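PDB 4PYR: putative branched-chain amino acid ABC transporter from Chromobacterium violaceum, which is of uncertain function but binds glutathione, belongs to the LppC lipoprotein family with its periplasmic-binding-protein fold, and possibly regulates an enzyme. Local coordinates for residues Ala123-Gly131 with Pro153-Ala161; Phe219-Met227 with Arg245-Ile255. One frame throughout, in Å; residues are numbered along the deposited sequence.

Contact 1 (Ala123-Gly131 with Pro153-Ala161); sequences AAPLLVVGG and PVRQMAFDA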
ATOM      1  N   ALA A 123     -12.377   1.891 -23.370  1.00 28.22           N
ATOM      2  CA  ALA A 123     -13.324   3.002 -23.516  1.00 30.28           C
ATOM      3  C   ALA A 123     -14.615   2.826 -22.721  1.00 30.87           C
ATOM      4  O   ALA A 123     -15.279   3.808 -22.380  1.00 30.78           O
ATOM      5  CB  ALA A 123     -13.660   3.198 -24.977  1.00 32.56           C
ATOM      6  N   ALA A 124     -14.979   1.588 -22.455  1.00 28.48           N
ATOM      7  CA  ALA A 124     -16.262   1.288 -21.845  1.00 27.17           C
ATOM      8  C   ALA A 124     -16.117   0.109 -20.877  1.00 25.39           C
ATOM      9  O   ALA A 124     -16.692  -0.948 -21.078  1.00 26.26           O
ATOM     10  CB  ALA A 124     -17.304   1.011 -22.917  1.00 28.62           C
ATOM     11  N   PRO A 125     -15.320   0.286 -19.828  1.00 23.32           N
ATOM     12  CA  PRO A 125     -15.179  -0.812 -18.893  1.00 25.06           C
ATOM     13  C   PRO A 125     -16.400  -0.938 -17.993  1.00 23.48           C
ATOM     14  O   PRO A 125     -17.147   0.017 -17.780  1.00 22.99           O
ATOM     15  CB  PRO A 125     -13.988  -0.403 -18.048  1.00 22.08           C
ATOM     16  CG  PRO A 125     -14.055   1.100 -18.071  1.00 23.29           C
ATOM     17  CD  PRO A 125     -14.467   1.426 -19.456  1.00 23.59           C
ATOM     18  N   LEU A 126     -16.593  -2.144 -17.477  1.00 19.85           N
ATOM     19  CA  LEU A 126     -17.553  -2.392 -16.433  1.00 19.64           C
ATOM     20  C   LEU A 126     -16.847  -2.596 -15.124  1.00 18.10           C
ATOM     21  O   LEU A 126     -15.989  -3.473 -15.004  1.00 19.51           O
ATOM     22  CB  LEU A 126     -18.353  -3.648 -16.757  1.00 20.28           C
ATOM     23  CG  LEU A 126     -19.369  -4.074 -15.684  1.00 21.58           C
ATOM     24  CD1 LEU A 126     -20.493  -3.053 -15.552  1.00 21.66           C
ATOM     25  CD2 LEU A 126     -19.926  -5.473 -15.914  1.00 24.71           C
ATOM     26  N   LEU A 127     -17.155  -1.768 -14.132  1.00 16.05           N
ATOM     27  CA  LEU A 127     -16.633  -1.907 -12.776  1.00 15.42           C
ATOM     28  C   LEU A 127     -17.557  -2.798 -11.973  1.00 16.67           C
ATOM     29  O   LEU A 127     -18.773  -2.496 -11.851  1.00 17.49           O
ATOM     30  CB  LEU A 127     -16.500  -0.519 -12.099  1.00 14.82           C
ATOM     31  CG  LEU A 127     -16.147  -0.467 -10.620  1.00 15.81           C
ATOM     32  CD1 LEU A 127     -14.746  -0.983 -10.357  1.00 16.77           C
ATOM     33  CD2 LEU A 127     -16.250   0.974 -10.138  1.00 18.28           C
ATOM     34  N   VAL A 128     -17.031  -3.921 -11.482  1.00 15.76           N
ATOM     35  CA  VAL A 128     -17.846  -4.835 -10.709  1.00 15.47           C
ATOM     36  C   VAL A 128     -17.409  -4.749  -9.285  1.00 16.06           C
ATOM     37  O   VAL A 128     -16.216  -4.855  -9.014  1.00 16.13           O
ATOM     38  CB  VAL A 128     -17.647  -6.271 -11.255  1.00 16.45           C
ATOM     39  CG1 VAL A 128     -18.372  -7.271 -10.360  1.00 18.26           C
ATOM     40  CG2 VAL A 128     -18.096  -6.312 -12.700  1.00 17.70           C
ATOM     41  N   VAL A 129     -18.357  -4.513  -8.381  1.00 15.91           N
ATOM     42  CA  VAL A 129     -18.039  -4.234  -6.979  1.00 15.45           C
ATOM     43  C   VAL A 129     -18.739  -5.178  -5.991  1.00 16.60           C
ATOM     44  O   VAL A 129     -19.971  -5.320  -6.013  1.00 18.41           O
ATOM     45  CB  VAL A 129     -18.440  -2.786  -6.634  1.00 16.35           C
ATOM     46  CG1 VAL A 129     -17.951  -2.462  -5.243  1.00 18.59           C
ATOM     47  CG2 VAL A 129     -17.909  -1.813  -7.671  1.00 16.62           C
ATOM     48  N   GLY A 130     -17.928  -5.809  -5.131  1.00 17.72           N
ATOM     49  CA  GLY A 130     -18.406  -6.714  -4.083  1.00 18.10           C
ATOM     50  C   GLY A 130     -19.083  -5.933  -2.951  1.00 20.53           C
ATOM     51  O   GLY A 130     -19.161  -4.680  -2.967  1.00 22.48           O
ATOM     52  N   GLY A 131     -19.499  -6.662  -1.940  1.00 22.05           N
ATOM     53  CA  GLY A 131     -20.243  -6.113  -0.828  1.00 25.39           C
ATOM     54  C   GLY A 131     -19.453  -5.926   0.455  1.00 24.04           C
ATOM     55  O   GLY A 131     -19.989  -5.413   1.441  1.00 28.32           O
ATOM     56  N   PRO A 153     -19.198   9.101 -15.951  1.00 27.96           N
ATOM     57  CA  PRO A 153     -19.094   7.985 -14.987  1.00 26.76           C
ATOM     58  C   PRO A 153     -18.738   6.658 -15.660  1.00 26.29           C
ATOM     59  O   PRO A 153     -19.039   6.428 -16.857  1.00 27.27           O
ATOM     60  CB  PRO A 153     -20.496   7.945 -14.363  1.00 27.28           C
ATOM     61  CG  PRO A 153     -21.359   8.631 -15.316  1.00 25.82           C
ATOM     62  CD  PRO A 153     -20.561   9.641 -16.054  1.00 29.72           C
ATOM     63  N   VAL A 154     -18.073   5.807 -14.912  1.00 22.33           N
ATOM     64  CA  VAL A 154     -17.899   4.408 -15.347  1.00 21.05           C
ATOM     65  C   VAL A 154     -19.181   3.637 -15.075  1.00 22.24           C
ATOM     66  O   VAL A 154     -19.839   3.900 -14.090  1.00 23.44           O
ATOM     67  CB  VAL A 154     -16.690   3.771 -14.633  1.00 20.70           C
ATOM     68  CG1 VAL A 154     -16.975   3.466 -13.167  1.00 20.46           C
ATOM     69  CG2 VAL A 154     -16.246   2.504 -15.338  1.00 21.17           C
ATOM     70  N   ARG A 155     -19.515   2.707 -15.964  0.50 22.18           N
ATOM     71  CA  ARG A 155     -20.585   1.735 -15.698  0.50 19.09           C
ATOM     72  C   ARG A 155     -20.186   0.852 -14.532  0.50 21.89           C
ATOM     73  O   ARG A 155     -19.124   0.243 -14.541  0.50 18.24           O
ATOM     74  CB  ARG A 155     -20.824   0.873 -16.929  0.50 23.74           C
ATOM     75  CG  ARG A 155     -22.015  -0.064 -16.798  0.50 24.15           C
ATOM     76  CD  ARG A 155     -22.768  -0.158 -18.117  0.50 27.75           C
ATOM     77  NE  ARG A 155     -23.321   1.139 -18.453  0.50 31.34           N
ATOM     78  CZ  ARG A 155     -24.600   1.452 -18.324  0.50 26.47           C
ATOM     79  NH1 ARG A 155     -25.462   0.569 -17.888  0.50 33.53           N
ATOM     80  NH2 ARG A 155     -25.011   2.643 -18.640  0.50 39.50           N
ATOM     81  N   GLN A 156     -21.047   0.785 -13.524  1.00 19.71           N
ATOM     82  CA  GLN A 156     -20.747   0.123 -12.277  1.00 18.39           C
ATOM     83  C   GLN A 156     -21.889  -0.810 -11.868  1.00 18.85           C
ATOM     84  O   GLN A 156     -23.043  -0.401 -11.869  1.00 20.11           O
ATOM     85  CB  GLN A 156     -20.535   1.175 -11.214  1.00 20.07           C
ATOM     86  CG  GLN A 156     -20.245   0.613  -9.869  1.00 21.01           C
ATOM     87  CD  GLN A 156     -20.016   1.644  -8.817  1.00 23.74           C
ATOM     88  OE1 GLN A 156     -19.611   2.792  -9.093  1.00 27.25           O
ATOM     89  NE2 GLN A 156     -20.229   1.234  -7.590  1.00 22.17           N
HETATM   90  N   MSE A 157     -21.542  -2.041 -11.506  0.50 19.73           N
HETATM   91  CA  MSE A 157     -22.531  -3.029 -11.124  0.50 17.90           C
HETATM   92  C   MSE A 157     -22.141  -3.647  -9.814  0.50 18.67           C
HETATM   93  O   MSE A 157     -21.050  -4.253  -9.741  0.50 17.99           O
HETATM   94  CB  MSE A 157     -22.605  -4.112 -12.194  0.50 21.22           C
HETATM   95  CG  MSE A 157     -22.994  -3.522 -13.543  0.50 28.01           C
HETATM   96 SE   MSE A 157     -23.725  -4.941 -14.696  0.50 44.36          SE
HETATM   97  CE  MSE A 157     -25.100  -5.620 -13.458  0.50 24.43           C
ATOM     98  N   ALA A 158     -23.118  -3.807  -8.927  1.00 19.18           N
ATOM     99  CA  ALA A 158     -22.961  -4.595  -7.706  1.00 20.99           C
ATOM    100  C   ALA A 158     -22.920  -6.083  -8.075  1.00 20.86           C
ATOM    101  O   ALA A 158     -23.772  -6.552  -8.799  1.00 21.62           O
ATOM    102  CB  ALA A 158     -24.149  -4.348  -6.783  1.00 20.68           C
ATOM    103  N   PHE A 159     -21.877  -6.777  -7.628  1.00 19.69           N
ATOM    104  CA  PHE A 159     -21.810  -8.234  -7.831  1.00 21.07           C
ATOM    105  C   PHE A 159     -22.946  -8.944  -7.114  1.00 22.14           C
ATOM    106  O   PHE A 159     -23.204  -8.654  -5.956  1.00 23.48           O
ATOM    107  CB  PHE A 159     -20.474  -8.763  -7.337  1.00 20.13           C
ATOM    108  CG  PHE A 159     -20.286 -10.239  -7.642  1.00 21.12           C
ATOM    109  CD1 PHE A 159     -20.033 -10.636  -8.926  1.00 20.73           C
ATOM    110  CD2 PHE A 159     -20.349 -11.179  -6.650  1.00 23.49           C
ATOM    111  CE1 PHE A 159     -19.862 -11.978  -9.245  1.00 23.23           C
ATOM    112  CE2 PHE A 159     -20.193 -12.521  -6.961  1.00 25.27           C
ATOM    113  CZ  PHE A 159     -19.935 -12.913  -8.256  1.00 25.26           C
ATOM    114  N   ASP A 160     -23.585  -9.911  -7.813  1.00 24.69           N
ATOM    115  CA  ASP A 160     -24.686 -10.687  -7.305  1.00 27.87           C
ATOM    116  C   ASP A 160     -24.326 -12.153  -7.549  1.00 26.46           C
ATOM    117  O   ASP A 160     -24.399 -12.619  -8.666  1.00 31.59           O
ATOM    118  CB  ASP A 160     -25.982 -10.313  -8.043  1.00 26.53           C
ATOM    119  CG  ASP A 160     -27.211 -10.874  -7.377  1.00 33.02           C
ATOM    120  OD1 ASP A 160     -27.126 -11.980  -6.801  1.00 34.26           O
ATOM    121  OD2 ASP A 160     -28.252 -10.201  -7.451  1.00 33.73           O
ATOM    122  N   ALA A 161     -23.831 -12.807  -6.507  1.00 30.74           N
ATOM    123  CA  ALA A 161     -23.498 -14.254  -6.552  1.00 30.62           C
ATOM    124  C   ALA A 161     -24.654 -15.201  -6.937  1.00 32.43           C
ATOM    125  O   ALA A 161     -24.406 -16.260  -7.541  1.00 38.44           O
ATOM    126  CB  ALA A 161     -22.914 -14.654  -5.200  1.00 36.88           C
TER
HETATM  127  O   HOH W   1     -18.071   2.344 -18.570  1.00 25.88           O
HETATM  128  O   HOH W   2     -21.825  -6.968  -4.422  1.00 28.86           O
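Leu-127 and Val-129 supply the backbone donors and acceptors that bind strand 155-158 to strand 125-129 in parallel register. Leu-127 N gives to Arg-155 O at 2.8 Å and Leu-127 O takes from Met-157 N at 2.8 Å; Val-129 repeats the pattern, its N giving to Met-157 O at 3.0 Å and its O taking from Phe-159 N at 2.9 Å.

The packed part lies under the flanking helices, where Pro-125, Leu-127 and Val-128 are buried. The Val-154 side chain forks over the first two: CG2, anti to the backbone N, meets Pro-125 CG at 3.8 Å, while CG1 lies 4.0 Å from Leu-127 CD2, the two side chains crossing at about a right angle. Trp-146 of helix 133-150 packs against both Pro-125 and Val-154, and Phe-142 against Leu-127. On the other face, Val-128 CG1 approaches Phe-159 CB at 4.0 Å, with Leu-167 and Leu-189 of the following helices touching both residues.

Arg-155, Gln-156 and Ala-158 make up the solvent side. The extended chain of Gln-156 runs alongside Leu-127, pointing the same way, and its amide NE2 merely rests near Val-129 CG2 at 3.8 Å. One water donates to Pro-125 O and accepts from Arg-155 N; another donates to both Val-129 O and Phe-159 O.

This is the strand pair of a beta-alpha-beta crossover through helix 133-150, at the edge of the mixed sheet. Four near-straight main-chain hydrogen bonds, with a water bridging at each end, bind the exposed edge strand to 125-129, and apolar contacts form on the faces turned to the helices.

Contact 2 (Phe219-Met227 with Arg245-Ile255); sequences FIDMPWFLM and RQTERLYALGI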
ATOM      1  N   PHE A 219      -3.198  -6.991 -13.252  1.00 18.29           N
ATOM      2  CA  PHE A 219      -3.323  -6.352 -11.948  1.00 17.60           C
ATOM      3  C   PHE A 219      -2.086  -5.502 -11.663  1.00 19.55           C
ATOM      4  O   PHE A 219      -1.120  -5.527 -12.402  1.00 21.99           O
ATOM      5  CB  PHE A 219      -3.544  -7.429 -10.880  1.00 19.52           C
ATOM      6  CG  PHE A 219      -2.328  -8.255 -10.570  1.00 20.05           C
ATOM      7  CD1 PHE A 219      -1.878  -9.212 -11.452  1.00 21.65           C
ATOM      8  CD2 PHE A 219      -1.630  -8.074  -9.378  1.00 21.98           C
ATOM      9  CE1 PHE A 219      -0.744  -9.951 -11.182  1.00 22.44           C
ATOM     10  CE2 PHE A 219      -0.525  -8.856  -9.075  1.00 23.60           C
ATOM     11  CZ  PHE A 219      -0.061  -9.769  -9.985  1.00 23.49           C
ATOM     12  N   ILE A 220      -2.203  -4.674 -10.629  1.00 17.22           N
ATOM     13  CA  ILE A 220      -1.080  -3.868 -10.165  1.00 18.97           C
ATOM     14  C   ILE A 220      -0.703  -4.310  -8.778  1.00 18.63           C
ATOM     15  O   ILE A 220      -1.551  -4.693  -7.967  1.00 19.53           O
ATOM     16  CB  ILE A 220      -1.387  -2.338 -10.225  1.00 20.62           C
ATOM     17  CG1 ILE A 220      -2.649  -1.987  -9.453  1.00 21.16           C
ATOM     18  CG2 ILE A 220      -1.556  -1.894 -11.685  1.00 20.16           C
ATOM     19  CD1 ILE A 220      -2.886  -0.491  -9.368  1.00 23.47           C
ATOM     20  N   ASP A 221       0.596  -4.300  -8.513  1.00 22.74           N
ATOM     21  CA  ASP A 221       1.112  -4.664  -7.216  1.00 22.22           C
ATOM     22  C   ASP A 221       2.553  -4.160  -7.109  1.00 20.01           C
ATOM     23  O   ASP A 221       3.077  -3.576  -8.043  1.00 20.79           O
ATOM     24  CB  ASP A 221       1.057  -6.207  -7.017  1.00 21.76           C
ATOM     25  CG  ASP A 221       0.915  -6.635  -5.559  1.00 22.01           C
ATOM     26  OD1 ASP A 221       1.146  -5.860  -4.636  1.00 19.90           O
ATOM     27  OD2 ASP A 221       0.533  -7.823  -5.329  1.00 22.86           O
HETATM   28  N   MSE A 222       3.172  -4.415  -5.984  1.00 18.29           N
HETATM   29  CA  MSE A 222       4.522  -4.015  -5.713  1.00 18.27           C
HETATM   30  C   MSE A 222       5.566  -4.556  -6.652  1.00 19.36           C
HETATM   31  O   MSE A 222       5.529  -5.719  -7.021  1.00 19.42           O
HETATM   32  CB  MSE A 222       4.936  -4.540  -4.357  1.00 19.55           C
HETATM   33  CG  MSE A 222       4.061  -3.998  -3.252  1.00 21.94           C
HETATM   34 SE   MSE A 222       4.931  -4.540  -1.584  1.00 25.16          SE
HETATM   35  CE  MSE A 222       3.721  -3.403  -0.496  1.00 21.97           C
ATOM     36  N   PRO A 223       6.566  -3.734  -7.012  1.00 19.34           N
ATOM     37  CA  PRO A 223       7.796  -4.253  -7.661  1.00 19.22           C
ATOM     38  C   PRO A 223       8.381  -5.452  -6.931  1.00 18.85           C
ATOM     39  O   PRO A 223       8.913  -6.388  -7.582  1.00 20.42           O
ATOM     40  CB  PRO A 223       8.757  -3.053  -7.588  1.00 19.93           C
ATOM     41  CG  PRO A 223       7.835  -1.906  -7.630  1.00 19.18           C
ATOM     42  CD  PRO A 223       6.636  -2.278  -6.788  1.00 18.44           C
ATOM     43  N   TRP A 224       8.236  -5.462  -5.608  1.00 17.28           N
ATOM     44  CA  TRP A 224       8.749  -6.549  -4.798  1.00 17.66           C
ATOM     45  C   TRP A 224       8.286  -7.936  -5.320  1.00 19.37           C
ATOM     46  O   TRP A 224       9.059  -8.921  -5.249  1.00 19.62           O
ATOM     47  CB  TRP A 224       8.312  -6.351  -3.349  1.00 18.11           C
ATOM     48  CG  TRP A 224       8.900  -7.352  -2.405  1.00 19.38           C
ATOM     49  CD1 TRP A 224       8.234  -8.326  -1.711  1.00 20.19           C
ATOM     50  CD2 TRP A 224      10.267  -7.437  -2.005  1.00 18.04           C
ATOM     51  NE1 TRP A 224       9.117  -9.024  -0.916  1.00 21.18           N
ATOM     52  CE2 TRP A 224      10.369  -8.490  -1.074  1.00 18.55           C
ATOM     53  CE3 TRP A 224      11.416  -6.747  -2.361  1.00 17.23           C
ATOM     54  CZ2 TRP A 224      11.578  -8.870  -0.519  1.00 19.93           C
ATOM     55  CZ3 TRP A 224      12.610  -7.121  -1.788  1.00 19.50           C
ATOM     56  CH2 TRP A 224      12.677  -8.150  -0.885  1.00 19.28           C
ATOM     57  N   PHE A 225       7.043  -8.001  -5.803  1.00 18.51           N
ATOM     58  CA  PHE A 225       6.494  -9.230  -6.392  1.00 21.51           C
ATOM     59  C   PHE A 225       6.636  -9.284  -7.914  1.00 22.17           C
ATOM     60  O   PHE A 225       6.880 -10.357  -8.498  1.00 25.07           O
ATOM     61  CB  PHE A 225       4.990  -9.362  -6.043  1.00 21.33           C
ATOM     62  CG  PHE A 225       4.700  -9.354  -4.556  1.00 20.62           C
ATOM     63  CD1 PHE A 225       5.232 -10.280  -3.716  1.00 24.06           C
ATOM     64  CD2 PHE A 225       3.878  -8.393  -4.026  1.00 23.37           C
ATOM     65  CE1 PHE A 225       4.943 -10.265  -2.361  1.00 24.53           C
ATOM     66  CE2 PHE A 225       3.617  -8.341  -2.672  1.00 26.36           C
ATOM     67  CZ  PHE A 225       4.129  -9.287  -1.842  1.00 22.89           C
ATOM     68  N   LEU A 226       6.434  -8.163  -8.593  1.00 21.33           N
ATOM     69  CA  LEU A 226       6.272  -8.167 -10.043  1.00 21.83           C
ATOM     70  C   LEU A 226       7.550  -7.903 -10.864  1.00 23.42           C
ATOM     71  O   LEU A 226       7.524  -8.099 -12.073  1.00 25.48           O
ATOM     72  CB  LEU A 226       5.203  -7.152 -10.449  1.00 23.86           C
ATOM     73  CG  LEU A 226       3.814  -7.445  -9.923  1.00 25.73           C
ATOM     74  CD1 LEU A 226       2.853  -6.357 -10.340  1.00 24.98           C
ATOM     75  CD2 LEU A 226       3.343  -8.815 -10.398  1.00 28.40           C
HETATM   76  N   MSE A 227       8.605  -7.386 -10.229  1.00 22.00           N
HETATM   77  CA  MSE A 227       9.790  -6.938 -10.956  1.00 24.25           C
HETATM   78  C   MSE A 227      11.019  -7.479 -10.281  1.00 25.07           C
HETATM   79  O   MSE A 227      11.743  -6.755  -9.617  1.00 24.41           O
HETATM   80  CB  MSE A 227       9.778  -5.404 -10.935  1.00 22.33           C
HETATM   81  CG  MSE A 227       8.636  -4.856 -11.764  1.00 27.37           C
HETATM   82 SE   MSE A 227       8.781  -2.875 -11.779  1.00 33.46          SE
HETATM   83  CE  MSE A 227      10.440  -2.683 -12.824  1.00 29.99           C
ATOM     84  N   ARG A 245       1.002 -12.995   0.777  1.00 27.86           N
ATOM     85  CA  ARG A 245       1.242 -11.755   0.071  1.00 28.86           C
ATOM     86  C   ARG A 245       0.969 -10.563   0.989  1.00 26.93           C
ATOM     87  O   ARG A 245       1.738  -9.594   0.982  1.00 27.50           O
ATOM     88  CB  ARG A 245       0.401 -11.702  -1.208  1.00 32.71           C
ATOM     89  CG  ARG A 245       0.893 -12.642  -2.270  1.00 29.60           C
ATOM     90  CD  ARG A 245       2.119 -12.178  -3.008  1.00 32.62           C
ATOM     91  NE  ARG A 245       2.368 -13.075  -4.132  1.00 32.65           N
ATOM     92  CZ  ARG A 245       3.092 -14.189  -4.075  1.00 34.02           C
ATOM     93  NH1 ARG A 245       3.668 -14.577  -2.945  1.00 38.62           N
ATOM     94  NH2 ARG A 245       3.217 -14.945  -5.166  1.00 38.75           N
ATOM     95  N   GLN A 246      -0.110 -10.657   1.774  0.50 30.31           N
ATOM     96  CA  GLN A 246      -0.527  -9.595   2.710  0.50 25.49           C
ATOM     97  C   GLN A 246       0.620  -9.220   3.629  0.50 26.87           C
ATOM     98  O   GLN A 246       1.044  -8.057   3.723  0.50 27.74           O
ATOM     99  CB  GLN A 246      -1.723 -10.093   3.532  0.50 25.71           C
ATOM    100  CG  GLN A 246      -2.551  -9.055   4.281  0.50 29.61           C
ATOM    101  CD  GLN A 246      -3.832  -9.649   4.840  0.50 30.54           C
ATOM    102  OE1 GLN A 246      -3.794 -10.514   5.720  0.50 33.88           O
ATOM    103  NE2 GLN A 246      -4.973  -9.197   4.333  0.50 32.22           N
ATOM    104  N   THR A 247       1.153 -10.229   4.293  1.00 27.00           N
ATOM    105  CA  THR A 247       2.255 -10.075   5.232  1.00 22.82           C
ATOM    106  C   THR A 247       3.605  -9.651   4.606  1.00 21.88           C
ATOM    107  O   THR A 247       4.306  -8.779   5.120  1.00 27.79           O
ATOM    108  CB  THR A 247       2.462 -11.364   6.014  1.00 26.02           C
ATOM    109  OG1 THR A 247       1.215 -11.762   6.591  1.00 32.30           O
ATOM    110  CG2 THR A 247       3.464 -11.192   7.081  1.00 25.78           C
ATOM    111  N   GLU A 248       3.993 -10.312   3.518  1.00 25.41           N
ATOM    112  CA  GLU A 248       5.186  -9.944   2.783  1.00 24.09           C
ATOM    113  C   GLU A 248       5.109  -8.492   2.303  1.00 23.27           C
ATOM    114  O   GLU A 248       6.142  -7.839   2.215  1.00 20.87           O
ATOM    115  CB  GLU A 248       5.400 -10.881   1.614  1.00 21.09           C
ATOM    116  CG  GLU A 248       6.712 -10.599   0.927  1.00 22.27           C
ATOM    117  CD  GLU A 248       7.294 -11.772   0.170  1.00 23.62           C
ATOM    118  OE1 GLU A 248       6.605 -12.794  -0.002  1.00 25.59           O
ATOM    119  OE2 GLU A 248       8.470 -11.656  -0.242  1.00 27.54           O
ATOM    120  N   ARG A 249       3.905  -7.976   2.022  1.00 22.66           N
ATOM    121  CA  ARG A 249       3.781  -6.553   1.703  1.00 20.54           C
ATOM    122  C   ARG A 249       4.293  -5.733   2.882  1.00 20.64           C
ATOM    123  O   ARG A 249       4.841  -4.668   2.647  1.00 19.23           O
ATOM    124  CB  ARG A 249       2.358  -6.113   1.283  1.00 22.88           C
ATOM    125  CG  ARG A 249       1.979  -6.563  -0.138  1.00 22.65           C
ATOM    126  CD  ARG A 249       0.638  -6.052  -0.661  1.00 23.87           C
ATOM    127  NE  ARG A 249       0.354  -6.845  -1.833  1.00 26.35           N
ATOM    128  CZ  ARG A 249      -0.395  -7.947  -1.812  1.00 24.80           C
ATOM    129  NH1 ARG A 249      -1.033  -8.314  -0.699  1.00 30.50           N
ATOM    130  NH2 ARG A 249      -0.545  -8.653  -2.918  1.00 26.00           N
ATOM    131  N   LEU A 250       4.094  -6.213   4.112  1.00 19.08           N
ATOM    132  CA  LEU A 250       4.549  -5.463   5.297  1.00 18.81           C
ATOM    133  C   LEU A 250       6.053  -5.515   5.447  1.00 19.25           C
ATOM    134  O   LEU A 250       6.669  -4.574   5.902  1.00 17.44           O
ATOM    135  CB  LEU A 250       3.899  -5.943   6.590  1.00 21.40           C
ATOM    136  CG  LEU A 250       2.378  -5.834   6.650  1.00 23.80           C
ATOM    137  CD1 LEU A 250       1.832  -6.609   7.835  1.00 23.96           C
ATOM    138  CD2 LEU A 250       1.975  -4.358   6.716  1.00 27.49           C
ATOM    139  N   TYR A 251       6.675  -6.618   5.053  1.00 18.67           N
ATOM    140  CA  TYR A 251       8.138  -6.718   5.027  1.00 17.22           C
ATOM    141  C   TYR A 251       8.720  -5.701   4.040  1.00 16.56           C
ATOM    142  O   TYR A 251       9.673  -4.948   4.380  1.00 16.40           O
ATOM    143  CB  TYR A 251       8.514  -8.153   4.619  1.00 18.97           C
ATOM    144  CG  TYR A 251       9.992  -8.433   4.468  1.00 16.50           C
ATOM    145  CD1 TYR A 251      10.790  -8.754   5.579  1.00 17.25           C
ATOM    146  CD2 TYR A 251      10.604  -8.413   3.216  1.00 16.80           C
ATOM    147  CE1 TYR A 251      12.147  -9.063   5.435  1.00 17.88           C
ATOM    148  CE2 TYR A 251      11.969  -8.689   3.053  1.00 17.80           C
ATOM    149  CZ  TYR A 251      12.737  -9.030   4.150  1.00 17.91           C
ATOM    150  OH  TYR A 251      14.077  -9.329   4.011  1.00 18.29           O
ATOM    151  N   ALA A 252       8.118  -5.628   2.860  1.00 15.73           N
ATOM    152  CA  ALA A 252       8.554  -4.707   1.828  1.00 16.04           C
ATOM    153  C   ALA A 252       8.304  -3.288   2.308  1.00 15.18           C
ATOM    154  O   ALA A 252       9.104  -2.404   2.022  1.00 15.30           O
ATOM    155  CB  ALA A 252       7.848  -4.976   0.505  1.00 16.95           C
ATOM    156  N   LEU A 253       7.217  -3.074   3.032  1.00 16.60           N
ATOM    157  CA  LEU A 253       6.925  -1.745   3.588  1.00 16.08           C
ATOM    158  C   LEU A 253       8.057  -1.340   4.510  1.00 15.71           C
ATOM    159  O   LEU A 253       8.477  -0.165   4.516  1.00 16.57           O
ATOM    160  CB  LEU A 253       5.567  -1.789   4.326  1.00 17.54           C
ATOM    161  CG  LEU A 253       5.133  -0.462   4.950  1.00 19.82           C
ATOM    162  CD1 LEU A 253       4.832   0.545   3.877  1.00 20.76           C
ATOM    163  CD2 LEU A 253       3.916  -0.715   5.839  1.00 19.74           C
ATOM    164  N   GLY A 254       8.534  -2.275   5.319  1.00 14.61           N
ATOM    165  CA  GLY A 254       9.687  -2.043   6.199  1.00 14.66           C
ATOM    166  C   GLY A 254      10.953  -1.635   5.472  1.00 16.30           C
ATOM    167  O   GLY A 254      11.676  -0.692   5.888  1.00 16.38           O
ATOM    168  N   ILE A 255      11.229  -2.321   4.360  1.00 14.77           N
ATOM    169  CA  ILE A 255      12.394  -1.981   3.558  1.00 15.48           C
ATOM    170  C   ILE A 255      12.253  -0.534   3.115  1.00 14.51           C
ATOM    171  O   ILE A 255      13.204   0.246   3.275  1.00 15.96           O
ATOM    172  CB  ILE A 255      12.524  -2.888   2.331  1.00 17.12           C
ATOM    173  CG1 ILE A 255      12.933  -4.291   2.820  1.00 16.76           C
ATOM    174  CG2 ILE A 255      13.489  -2.316   1.300  1.00 15.36           C
ATOM    175  CD1 ILE A 255      12.882  -5.330   1.752  1.00 18.06           C
TER
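Arg-249 grips Asp-221 side-on with two nitrogens in a salt bridge: Arg-249 NE reaches Asp-221 OD1 at 3.1 Å and NH2 reaches Asp-221 OD2 at 2.8 Å. Carboxylate and guanidinium are nearly coplanar, 22° apart, and both carboxylate oxygens are met on their syn sides. Beside this pair, the methyl CE of selenomethionine Met-222 touches Arg-249 CB at 3.5 Å.

Trp-224 fits as a knob among Glu-248, Tyr-251, Ala-252 and Ile-255. With CG anti to the backbone N (chi1 -174°), the indole reaches across to the helix; NE1 gives a bent hydrogen bond of 2.8 Å to Glu-248 OE2, and Ala-252 CB lies over one face. Phe-225 is sandwiched: Arg-245 CD makes a CH-pi contact over one face, 3.7 Å from the ring centroid, Trp-224 CD1 is over the other, and Arg-249 CG comes in at the edge.

A second shell fixes these groups. Met-222 N also donates to Asp-221 OD1, Asn-206 gives its ND2 to Asp-221 OD2 and its backbone O to Arg-249 NH2, and Arg-238 makes a cation-pi contact with Trp-224.

The turn and short helix 223-226 after strand 218-220 thus pack on helix 245-265, which lines the glutathione pocket through Leu-253. With two arginine nitrogens, a backbone N-H and an asparagine amide around it, Asp-221 is probably ionised and its buried charge probably compensated.

From the N terminus, the chain first builds the parallel sheet that begins with strand 2-8, then enters the mixed sheet at strand 125-129. Contact 1 closes a short loop there, helix 133-150 carrying the chain over to edge strand 155-158. Three more parallel strands follow, the last being 218-220, from whose end contact 2 starts; it closes its own loop when helix 245-265 returns. The two loops lie in series, neither nesting nor crossing, with nearest atoms about 12 Å apart. Both reach the mixed sheet, contact 1 at its edge and contact 2 farther in, where it ties the sheet to a helix that also packs on helix 16-33.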